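Local coordinates for putative lipoprotein (Bacteroides fragilis, PDB 3QNK) that probably binds glycans at the outer membrane as a SusD-like lipoprotein, handing them to a partner transporter, although its own substrate is not established, at residues 151-156 with 193-198; 122-127 with 453-458; 155-160 with 186-191. All coordinates share one frame; numbering follows the deposited sequence.

Contact 1: 151-156 with 193-198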
loop_
_atom_site.group_PDB
_atom_site.type_symbol
_atom_site.label_atom_id
_atom_site.label_comp_id
_atom_site.label_asym_id
_atom_site.label_seq_id
_atom_site.Cartn_x
_atom_site.Cartn_y
_atom_site.Cartn_z
ATOM N N GLU B 151 -4.254 18.352 20.847
ATOM C CA GLU B 151 -4.537 19.118 19.629
ATOM C C GLU B 151 -5.242 18.260 18.571
ATOM O O GLU B 151 -6.161 18.722 17.894
ATOM C CB GLU B 151 -3.233 19.618 19.043
ATOM C CG GLU B 151 -2.964 21.089 19.179
ATOM C CD GLU B 151 -1.902 21.538 18.193
ATOM O OE1 GLU B 151 -0.725 21.117 18.326
ATOM O OE2 GLU B 151 -2.281 22.243 17.228
ATOM N N CYS B 152 -4.784 17.016 18.418
ATOM C CA CYS B 152 -5.332 16.060 17.468
ATOM C C CYS B 152 -6.767 15.688 17.874
ATOM O O CYS B 152 -7.659 15.739 17.023
ATOM C CB CYS B 152 -4.422 14.841 17.366
ATOM S SG CYS B 152 -2.776 15.208 16.677
ATOM N N TYR B 153 -7.011 15.440 19.190
ATOM C CA TYR B 153 -8.362 15.154 19.671
ATOM C C TYR B 153 -9.268 16.378 19.462
ATOM O O TYR B 153 -10.422 16.211 19.073
ATOM C CB TYR B 153 -8.362 14.691 21.132
ATOM C CG TYR B 153 -8.078 13.215 21.278
ATOM C CD1 TYR B 153 -8.990 12.261 20.844
ATOM C CD2 TYR B 153 -6.896 12.769 21.850
ATOM C CE1 TYR B 153 -8.724 10.895 20.971
ATOM C CE2 TYR B 153 -6.627 11.411 21.997
ATOM C CZ TYR B 153 -7.539 10.476 21.554
ATOM O OH TYR B 153 -7.217 9.145 21.665
ATOM N N ASP B 154 -8.711 17.607 19.619
ATOM C CA ASP B 154 -9.424 18.868 19.359
ATOM C C ASP B 154 -9.815 18.966 17.881
ATOM O O ASP B 154 -10.958 19.303 17.587
ATOM C CB ASP B 154 -8.581 20.089 19.752
ATOM C CG ASP B 154 -8.406 20.340 21.230
ATOM O OD1 ASP B 154 -9.158 19.743 22.032
ATOM O OD2 ASP B 154 -7.575 21.199 21.587
ATOM N N PHE B 155 -8.880 18.636 16.961
ATOM C CA PHE B 155 -9.116 18.646 15.509
ATOM C C PHE B 155 -10.261 17.699 15.148
ATOM O O PHE B 155 -11.212 18.141 14.516
ATOM C CB PHE B 155 -7.827 18.271 14.736
ATOM C CG PHE B 155 -7.879 18.476 13.246
ATOM C CD1 PHE B 155 -8.465 17.527 12.414
ATOM C CD2 PHE B 155 -7.296 19.588 12.662
ATOM C CE1 PHE B 155 -8.515 17.716 11.036
ATOM C CE2 PHE B 155 -7.315 19.758 11.282
ATOM C CZ PHE B 155 -7.938 18.826 10.480
ATOM N N ILE B 156 -10.189 16.425 15.594
ATOM C CA ILE B 156 -11.206 15.387 15.357
ATOM C C ILE B 156 -12.565 15.869 15.851
ATOM O O ILE B 156 -13.551 15.816 15.111
ATOM C CB ILE B 156 -10.819 14.018 16.000
ATOM C CG1 ILE B 156 -9.522 13.438 15.379
ATOM C CG2 ILE B 156 -11.965 13.013 15.881
ATOM C CD1 ILE B 156 -8.821 12.440 16.271
ATOM N N LEU B 193 -14.384 10.073 25.105
ATOM C CA LEU B 193 -14.100 9.097 26.157
ATOM C C LEU B 193 -12.626 8.683 26.117
ATOM O O LEU B 193 -11.975 8.566 27.168
ATOM C CB LEU B 193 -15.025 7.872 26.016
ATOM C CG LEU B 193 -14.952 6.800 27.117
ATOM C CD1 LEU B 193 -15.427 7.344 28.464
ATOM C CD2 LEU B 193 -15.739 5.587 26.734
ATOM N N TYR B 194 -12.103 8.471 24.896
ATOM C CA TYR B 194 -10.704 8.114 24.652
ATOM C C TYR B 194 -9.783 9.204 25.215
ATOM O O TYR B 194 -8.776 8.844 25.804
ATOM C CB TYR B 194 -10.455 7.842 23.140
ATOM C CG TYR B 194 -10.814 6.426 22.697
ATOM C CD1 TYR B 194 -11.850 5.721 23.307
ATOM C CD2 TYR B 194 -10.066 5.765 21.728
ATOM C CE1 TYR B 194 -12.130 4.395 22.967
ATOM C CE2 TYR B 194 -10.360 4.441 21.353
ATOM C CZ TYR B 194 -11.413 3.770 21.959
ATOM O OH TYR B 194 -11.768 2.491 21.594
ATOM N N ASP B 195 -10.192 10.501 25.172
ATOM C CA ASP B 195 -9.419 11.629 25.701
ATOM C C ASP B 195 -9.880 12.088 27.112
ATOM O O ASP B 195 -9.517 13.195 27.574
ATOM C CB ASP B 195 -9.446 12.824 24.724
ATOM C CG ASP B 195 -8.336 13.824 24.993
ATOM O OD1 ASP B 195 -7.258 13.402 25.500
ATOM O OD2 ASP B 195 -8.553 15.032 24.740
ATOM N N LYS B 196 -10.661 11.234 27.805
ATOM C CA LYS B 196 -11.127 11.459 29.175
ATOM C C LYS B 196 -11.889 12.807 29.365
ATOM O O LYS B 196 -11.865 13.385 30.463
ATOM C CB LYS B 196 -9.963 11.340 30.202
ATOM C CG LYS B 196 -9.209 10.018 30.143
ATOM C CD LYS B 196 -8.371 9.847 31.367
ATOM C CE LYS B 196 -7.786 8.467 31.546
ATOM N NZ LYS B 196 -6.848 8.430 32.709
ATOM N N ARG B 197 -12.640 13.241 28.329
ATOM C CA ARG B 197 -13.498 14.426 28.357
ATOM C C ARG B 197 -14.894 13.981 28.768
ATOM O O ARG B 197 -15.836 14.041 27.981
ATOM C CB ARG B 197 -13.509 15.119 26.969
ATOM C CG ARG B 197 -12.133 15.438 26.437
ATOM C CD ARG B 197 -12.194 16.224 25.156
ATOM N NE ARG B 197 -10.856 16.371 24.590
ATOM C CZ ARG B 197 -10.470 17.361 23.793
ATOM N NH1 ARG B 197 -11.322 18.321 23.448
ATOM N NH2 ARG B 197 -9.226 17.407 23.345
ATOM N N TYR B 198 -15.013 13.504 30.005
ATOM C CA TYR B 198 -16.219 12.871 30.558
ATOM C C TYR B 198 -17.470 13.761 30.574
ATOM O O TYR B 198 -18.541 13.284 30.148
ATOM C CB TYR B 198 -15.947 12.299 31.961
ATOM C CG TYR B 198 -14.765 11.356 32.017
ATOM C CD1 TYR B 198 -14.692 10.242 31.179
ATOM C CD2 TYR B 198 -13.717 11.570 32.910
ATOM C CE1 TYR B 198 -13.601 9.379 31.214
ATOM C CE2 TYR B 198 -12.626 10.695 32.971
ATOM C CZ TYR B 198 -12.580 9.594 32.128
ATOM O OH TYR B 198 -11.526 8.709 32.159
#
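Tyr153 and Asp195 lie almost flat against each other, the phenol ring and the carboxylate only 9° apart in plane, where helix 181-194 ends in a Schellman motif beside helix 149-166. Lys196, with positive phi, is the C-prime residue of that motif; Asp195 before it and Arg197 after it both direct their side chains toward helix 149-166. Asp195 CB sits over one face of the Tyr153 ring as a CH-pi contact, 3.8 Å from the centroid. Asp195 CG is anti to its backbone N (chi1 -162°), and the carboxylate spreads over the CG and CD2 side of the ring. Farther out, Tyr153 OH approaches the Tyr194 ring at its edge and rests 3.8 Å from Tyr194 CB.

Arg197 ties the two segments together in a salt-bridge network with Asp154 and Asp195. Its chain runs extended from CG to NE and delivers the guanidinium between the two acids, each engaged through a single oxygen. NE and NH2 form a side-on salt bridge to Asp195 OD2 within the turn, and that oxygen also forms a salt bridge with Lys150. Across the contact the salt bridge to Asp154 is end-on, with the guanidinium at 81° to the carboxylate. The two acidic oxygens stay 5.5 Å apart, Asp154 OD1 to Asp195 OD2, with the cation probably screening their repulsion. NH1 reaches Asp154 OD1 at 3.0 Å, whereas NH2, at 2.7 Å from the same oxygen, comes from above the carboxylate plane.

Contact 2: 122-127 with 453-458. With PO4 (phosphate ion), chain F.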
loop_
_atom_site.group_PDB
_atom_site.type_symbol
_atom_site.label_atom_id
_atom_site.label_comp_id
_atom_site.label_asym_id
_atom_site.label_seq_id
_atom_site.Cartn_x
_atom_site.Cartn_y
_atom_site.Cartn_z
HETATM N N MSE B 122 -5.759 7.022 13.246
HETATM C CA MSE B 122 -4.344 7.306 13.419
HETATM C C MSE B 122 -4.046 7.681 14.860
HETATM O O MSE B 122 -3.137 7.108 15.462
HETATM C CB MSE B 122 -3.905 8.426 12.470
HETATM C CG MSE B 122 -3.918 7.996 11.008
HETATM SE SE MSE B 122 -3.022 9.275 9.900
HETATM C CE MSE B 122 -4.424 10.400 9.587
ATOM N N VAL B 123 -4.808 8.632 15.419
ATOM C CA VAL B 123 -4.609 9.142 16.779
ATOM C C VAL B 123 -4.738 8.035 17.817
ATOM O O VAL B 123 -3.879 7.966 18.701
ATOM C CB VAL B 123 -5.524 10.358 17.091
ATOM C CG1 VAL B 123 -5.399 10.806 18.543
ATOM C CG2 VAL B 123 -5.180 11.512 16.165
ATOM N N LYS B 124 -5.747 7.136 17.696
ATOM C CA LYS B 124 -5.927 6.037 18.665
ATOM C C LYS B 124 -4.690 5.077 18.685
ATOM O O LYS B 124 -4.485 4.381 19.669
ATOM C CB LYS B 124 -7.259 5.270 18.464
ATOM C CG LYS B 124 -7.398 4.518 17.145
ATOM C CD LYS B 124 -8.606 3.560 17.154
ATOM C CE LYS B 124 -9.931 4.169 16.758
ATOM N NZ LYS B 124 -11.082 3.421 17.372
ATOM N N ARG B 125 -3.838 5.120 17.660
ATOM C CA ARG B 125 -2.669 4.268 17.504
ATOM C C ARG B 125 -1.382 4.968 17.887
ATOM O O ARG B 125 -0.719 4.546 18.834
ATOM C CB ARG B 125 -2.561 3.763 16.047
ATOM C CG ARG B 125 -3.595 2.725 15.655
ATOM C CD ARG B 125 -3.464 2.409 14.190
ATOM N NE ARG B 125 -3.555 0.976 13.884
ATOM C CZ ARG B 125 -4.694 0.352 13.603
ATOM N NH1 ARG B 125 -5.840 1.009 13.634
ATOM N NH2 ARG B 125 -4.697 -0.939 13.308
ATOM N N TYR B 126 -1.022 6.035 17.144
ATOM C CA TYR B 126 0.237 6.774 17.308
ATOM C C TYR B 126 0.189 7.921 18.345
ATOM O O TYR B 126 1.251 8.362 18.785
ATOM C CB TYR B 126 0.674 7.357 15.947
ATOM C CG TYR B 126 0.658 6.359 14.801
ATOM C CD1 TYR B 126 1.730 5.500 14.583
ATOM C CD2 TYR B 126 -0.420 6.289 13.924
ATOM C CE1 TYR B 126 1.721 4.580 13.534
ATOM C CE2 TYR B 126 -0.431 5.385 12.864
ATOM C CZ TYR B 126 0.639 4.529 12.677
ATOM O OH TYR B 126 0.640 3.654 11.620
ATOM N N GLY B 127 -1.006 8.397 18.701
ATOM C CA GLY B 127 -1.183 9.515 19.617
ATOM C C GLY B 127 -1.201 10.766 18.786
ATOM O O GLY B 127 -1.975 10.848 17.823
ATOM N N ARG B 453 -11.333 -3.915 22.399
ATOM C CA ARG B 453 -10.558 -4.413 23.527
ATOM C C ARG B 453 -9.142 -3.868 23.566
ATOM O O ARG B 453 -8.650 -3.489 24.637
ATOM C CB ARG B 453 -10.525 -5.951 23.523
ATOM C CG ARG B 453 -9.863 -6.587 24.749
ATOM C CD ARG B 453 -10.490 -6.073 26.013
ATOM N NE ARG B 453 -9.872 -6.670 27.177
ATOM C CZ ARG B 453 -10.263 -6.435 28.415
ATOM N NH1 ARG B 453 -11.264 -5.594 28.656
ATOM N NH2 ARG B 453 -9.673 -7.048 29.425
ATOM N N PHE B 454 -8.483 -3.832 22.423
ATOM C CA PHE B 454 -7.105 -3.407 22.351
ATOM C C PHE B 454 -6.996 -1.941 22.812
ATOM O O PHE B 454 -6.084 -1.602 23.555
ATOM C CB PHE B 454 -6.607 -3.627 20.905
ATOM C CG PHE B 454 -5.246 -3.066 20.620
ATOM C CD1 PHE B 454 -5.064 -1.690 20.436
ATOM C CD2 PHE B 454 -4.139 -3.892 20.582
ATOM C CE1 PHE B 454 -3.801 -1.170 20.233
ATOM C CE2 PHE B 454 -2.863 -3.363 20.445
ATOM C CZ PHE B 454 -2.700 -2.013 20.270
ATOM N N TYR B 455 -7.930 -1.081 22.393
ATOM C CA TYR B 455 -7.947 0.341 22.742
ATOM C C TYR B 455 -8.508 0.556 24.139
ATOM O O TYR B 455 -8.139 1.531 24.789
ATOM C CB TYR B 455 -8.716 1.134 21.687
ATOM C CG TYR B 455 -8.174 0.903 20.292
ATOM C CD1 TYR B 455 -6.962 1.472 19.884
ATOM C CD2 TYR B 455 -8.862 0.103 19.384
ATOM C CE1 TYR B 455 -6.434 1.221 18.616
ATOM C CE2 TYR B 455 -8.359 -0.140 18.107
ATOM C CZ TYR B 455 -7.144 0.417 17.729
ATOM O OH TYR B 455 -6.698 0.184 16.459
ATOM N N ASP B 456 -9.333 -0.374 24.636
ATOM C CA ASP B 456 -9.824 -0.293 26.006
ATOM C C ASP B 456 -8.652 -0.575 26.995
ATOM O O ASP B 456 -8.416 0.211 27.910
ATOM C CB ASP B 456 -10.984 -1.256 26.207
ATOM C CG ASP B 456 -12.310 -0.795 25.594
ATOM O OD1 ASP B 456 -12.439 0.422 25.266
ATOM O OD2 ASP B 456 -13.229 -1.637 25.471
ATOM N N VAL B 457 -7.850 -1.611 26.714
ATOM C CA VAL B 457 -6.673 -1.980 27.499
ATOM C C VAL B 457 -5.671 -0.798 27.528
ATOM O O VAL B 457 -5.097 -0.488 28.576
ATOM C CB VAL B 457 -6.038 -3.285 26.923
ATOM C CG1 VAL B 457 -4.606 -3.497 27.403
ATOM C CG2 VAL B 457 -6.896 -4.508 27.256
ATOM N N ARG B 458 -5.498 -0.140 26.376
ATOM C CA ARG B 458 -4.577 0.978 26.133
ATOM C C ARG B 458 -4.988 2.211 26.891
ATOM O O ARG B 458 -4.147 2.841 27.562
ATOM C CB ARG B 458 -4.562 1.275 24.620
ATOM C CG ARG B 458 -3.682 2.416 24.197
ATOM C CD ARG B 458 -3.422 2.330 22.702
ATOM N NE ARG B 458 -2.237 1.545 22.379
ATOM C CZ ARG B 458 -1.636 1.599 21.200
ATOM N NH1 ARG B 458 -2.107 2.393 20.247
ATOM N NH2 ARG B 458 -0.544 0.876 20.970
HETATM P P PO4 F . -8.466 -0.772 10.530
HETATM O O1 PO4 F . -7.490 -0.961 11.801
HETATM O O2 PO4 F . -7.626 -0.487 9.158
HETATM O O3 PO4 F . -9.600 -1.942 10.514
HETATM O O4 PO4 F . -9.343 0.523 10.755
#
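Lys124 lays its aliphatic chain across the ring of Tyr455, the two side chains crossing at about a right angle. CB begins the contact at the margin of the ring, 4.1 Å from Tyr455 CE1. With chi1 at 64°, CG stands between the backbone N and the carbonyl carbon and comes closer to the same CE1. CD settles over the face, 3.6 Å from the centroid, in a CH-pi contact whose nearest ring atoms are CE1 and CZ. The chain bends at chi3 (86°), and the ammonium group NZ remains above that face at 4.7 Å from the centroid, a cation-pi contact. Phe454 CD1 lies over the opposite face of the same ring, so the phenol is held between an aliphatic chain and a neighbouring aromatic.

The contact packs two helices of the SusD-family alpha-alpha superhelical fold, the end of helix 101-126 in the amino-terminal starch-binding-associated region against the start of helix 453-460 in the carboxy-terminal SusD region, more than 300 residues on. The short helical segments cross at 53°, their axes 11.2 Å apart. Arg458 bridges them by donating from NH1 to the backbone oxygen of Lys124 at 3.2 Å, in the carbonyl plane and on a lone pair, while its NH2 bonds to Leu495 O. Phe454 CE1 lies over the centre of the Arg458 guanidinium.

Beyond the ring, Tyr455 OH sits over one face of the Arg125 guanidinium and is hydrogen-bonded to Gln39 NE2. Arg125 forms salt bridges with Glu121 and Asp74, and NH1 and NH2 both donate to O1 of a phosphate ion, probably from the crystallisation liquor, each at 3.2 Å.

Contact 3: 155-160 with 186-191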
loop_
_atom_site.group_PDB
_atom_site.type_symbol
_atom_site.label_atom_id
_atom_site.label_comp_id
_atom_site.label_asym_id
_atom_site.label_seq_id
_atom_site.Cartn_x
_atom_site.Cartn_y
_atom_site.Cartn_z
ATOM N N PHE B 155 -8.880 18.636 16.961
ATOM C CA PHE B 155 -9.116 18.646 15.509
ATOM C C PHE B 155 -10.261 17.699 15.148
ATOM O O PHE B 155 -11.212 18.141 14.516
ATOM C CB PHE B 155 -7.827 18.271 14.736
ATOM C CG PHE B 155 -7.879 18.476 13.246
ATOM C CD1 PHE B 155 -8.465 17.527 12.414
ATOM C CD2 PHE B 155 -7.296 19.588 12.662
ATOM C CE1 PHE B 155 -8.515 17.716 11.036
ATOM C CE2 PHE B 155 -7.315 19.758 11.282
ATOM C CZ PHE B 155 -7.938 18.826 10.480
ATOM N N ILE B 156 -10.189 16.425 15.594
ATOM C CA ILE B 156 -11.206 15.387 15.357
ATOM C C ILE B 156 -12.565 15.869 15.851
ATOM O O ILE B 156 -13.551 15.816 15.111
ATOM C CB ILE B 156 -10.819 14.018 16.000
ATOM C CG1 ILE B 156 -9.522 13.438 15.379
ATOM C CG2 ILE B 156 -11.965 13.013 15.881
ATOM C CD1 ILE B 156 -8.821 12.440 16.271
ATOM N N LEU B 157 -12.603 16.372 17.085
ATOM C CA LEU B 157 -13.850 16.819 17.711
ATOM C C LEU B 157 -14.421 18.067 17.061
ATOM O O LEU B 157 -15.639 18.208 17.034
ATOM C CB LEU B 157 -13.649 17.008 19.220
ATOM C CG LEU B 157 -13.410 15.693 20.007
ATOM C CD1 LEU B 157 -12.927 15.952 21.413
ATOM C CD2 LEU B 157 -14.633 14.812 19.977
ATOM N N GLU B 158 -13.583 18.954 16.491
ATOM C CA GLU B 158 -14.098 20.127 15.785
ATOM C C GLU B 158 -14.769 19.689 14.483
ATOM O O GLU B 158 -15.830 20.206 14.154
ATOM C CB GLU B 158 -13.009 21.166 15.534
ATOM C CG GLU B 158 -13.243 22.424 16.353
ATOM C CD GLU B 158 -14.566 23.144 16.130
ATOM O OE1 GLU B 158 -14.793 23.639 15.001
ATOM O OE2 GLU B 158 -15.362 23.240 17.094
ATOM N N ASP B 159 -14.198 18.673 13.799
ATOM C CA ASP B 159 -14.751 18.072 12.572
ATOM C C ASP B 159 -16.095 17.413 12.871
ATOM O O ASP B 159 -17.040 17.603 12.105
ATOM C CB ASP B 159 -13.779 17.036 11.952
ATOM C CG ASP B 159 -12.900 17.537 10.806
ATOM O OD1 ASP B 159 -13.199 18.618 10.252
ATOM O OD2 ASP B 159 -11.941 16.817 10.429
ATOM N N LEU B 160 -16.197 16.683 14.004
ATOM C CA LEU B 160 -17.427 16.009 14.412
ATOM C C LEU B 160 -18.468 17.000 14.887
ATOM O O LEU B 160 -19.662 16.762 14.664
ATOM C CB LEU B 160 -17.173 14.930 15.465
ATOM C CG LEU B 160 -16.433 13.689 14.952
ATOM C CD1 LEU B 160 -15.928 12.860 16.088
ATOM C CD2 LEU B 160 -17.298 12.869 13.984
ATOM N N ALA B 186 -22.402 9.885 18.122
ATOM C CA ALA B 186 -21.917 8.605 18.630
ATOM C C ALA B 186 -20.379 8.519 18.510
ATOM O O ALA B 186 -19.736 8.148 19.492
ATOM C CB ALA B 186 -22.581 7.454 17.900
ATOM N N LEU B 187 -19.786 8.938 17.368
ATOM C CA LEU B 187 -18.332 8.904 17.243
ATOM C C LEU B 187 -17.718 9.906 18.195
ATOM O O LEU B 187 -16.739 9.555 18.858
ATOM C CB LEU B 187 -17.829 9.125 15.798
ATOM C CG LEU B 187 -16.310 8.851 15.511
ATOM C CD1 LEU B 187 -15.891 7.457 15.911
ATOM C CD2 LEU B 187 -15.959 9.085 14.053
ATOM N N LYS B 188 -18.340 11.096 18.342
ATOM C CA LYS B 188 -17.900 12.171 19.229
ATOM C C LYS B 188 -17.753 11.645 20.649
ATOM O O LYS B 188 -16.680 11.810 21.233
ATOM C CB LYS B 188 -18.876 13.365 19.176
ATOM C CG LYS B 188 -18.279 14.727 19.512
ATOM C CD LYS B 188 -19.150 15.922 19.105
ATOM C CE LYS B 188 -19.044 17.077 20.097
ATOM N NZ LYS B 188 -20.111 17.062 21.157
ATOM N N SER B 189 -18.787 10.930 21.174
ATOM C CA SER B 189 -18.774 10.378 22.542
ATOM C C SER B 189 -17.595 9.409 22.760
ATOM O O SER B 189 -16.993 9.460 23.835
ATOM C CB SER B 189 -20.098 9.693 22.883
ATOM O OG SER B 189 -20.287 8.437 22.251
ATOM N N ARG B 190 -17.241 8.555 21.761
ATOM C CA ARG B 190 -16.106 7.634 21.899
ATOM C C ARG B 190 -14.787 8.390 21.896
ATOM O O ARG B 190 -13.959 8.141 22.780
ATOM C CB ARG B 190 -16.098 6.585 20.798
ATOM C CG ARG B 190 -15.135 5.454 21.106
ATOM C CD ARG B 190 -14.768 4.727 19.847
ATOM N NE ARG B 190 -15.891 3.936 19.354
ATOM C CZ ARG B 190 -15.857 3.176 18.267
ATOM N NH1 ARG B 190 -14.754 3.104 17.530
ATOM N NH2 ARG B 190 -16.930 2.484 17.902
ATOM N N VAL B 191 -14.598 9.333 20.907
ATOM C CA VAL B 191 -13.407 10.191 20.792
ATOM C C VAL B 191 -13.205 10.990 22.124
ATOM O O VAL B 191 -12.084 11.034 22.650
ATOM C CB VAL B 191 -13.492 11.112 19.557
ATOM C CG1 VAL B 191 -12.294 12.040 19.478
ATOM C CG2 VAL B 191 -13.575 10.290 18.285
#
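Leu157 and Leu160 both carry CG anti to the carbonyl carbon (chi1 near -70° in both), and from these positions their methyl groups meet helix 181-194 at successive levels. Val191 answers with CG1 anti to its backbone N, which brings this methyl against both Leu157 CD2 and Ile156 CG2, at 3.7 Å in each case. The Ile156 and Val191 side chains cross obliquely, whereas Leu157 and Val191 slide past each other in opposite directions.

Leu157 CD2 has a second neighbour, Lys188 CG at 3.7 Å. Here it is the aliphatic base of the lysine that packs, the two side chains crossing at about a right angle. The bent remainder of Lys188 carries NZ away from the leucines to a hydrogen bond with Ser204 OG.

Leu160 divides its two methyls. CD1 reaches the backbone of the facing helix, 3.7 Å from Lys188 N, and also lies 4.1 Å from Val191 CG2. CD2 meets Leu187 CD2 at 4.0 Å, again with the side chains crossing at about a right angle. The two backbones come nearest here, at the CA atoms of Leu160 and Lys188. No hydrogen bond crosses between the two segments; the contact is made mainly by aliphatic side chains. With helical axes 9.8 Å apart and directions at 161°, these segments form a nearly antiparallel helix pair, consistent with the alpha-alpha superhelix expected of this TPR-clan family.

Overall arrangement
Contacts 1 and 3 lie on the same two helices, 149-166 and 181-194, their centres about 7 Å apart: contact 3 joins the helical bodies, and contact 1 joins the turn that ends helix 181-194 to the early part of helix 149-166. Along the chain, contact 2 opens first, on helix 101-126, and closes last, on helix 453-460, so both other contacts fall within the span it brackets. Its centre is about 12 Å from that of contact 1 and 15 Å from that of contact 3. Val123 packs on Cys152, Tyr153 and Ile156, and Tyr194 on Tyr455, linking all three. The helical pair is thereby continuous with a more central junction between the amino- and carboxy-terminal regions.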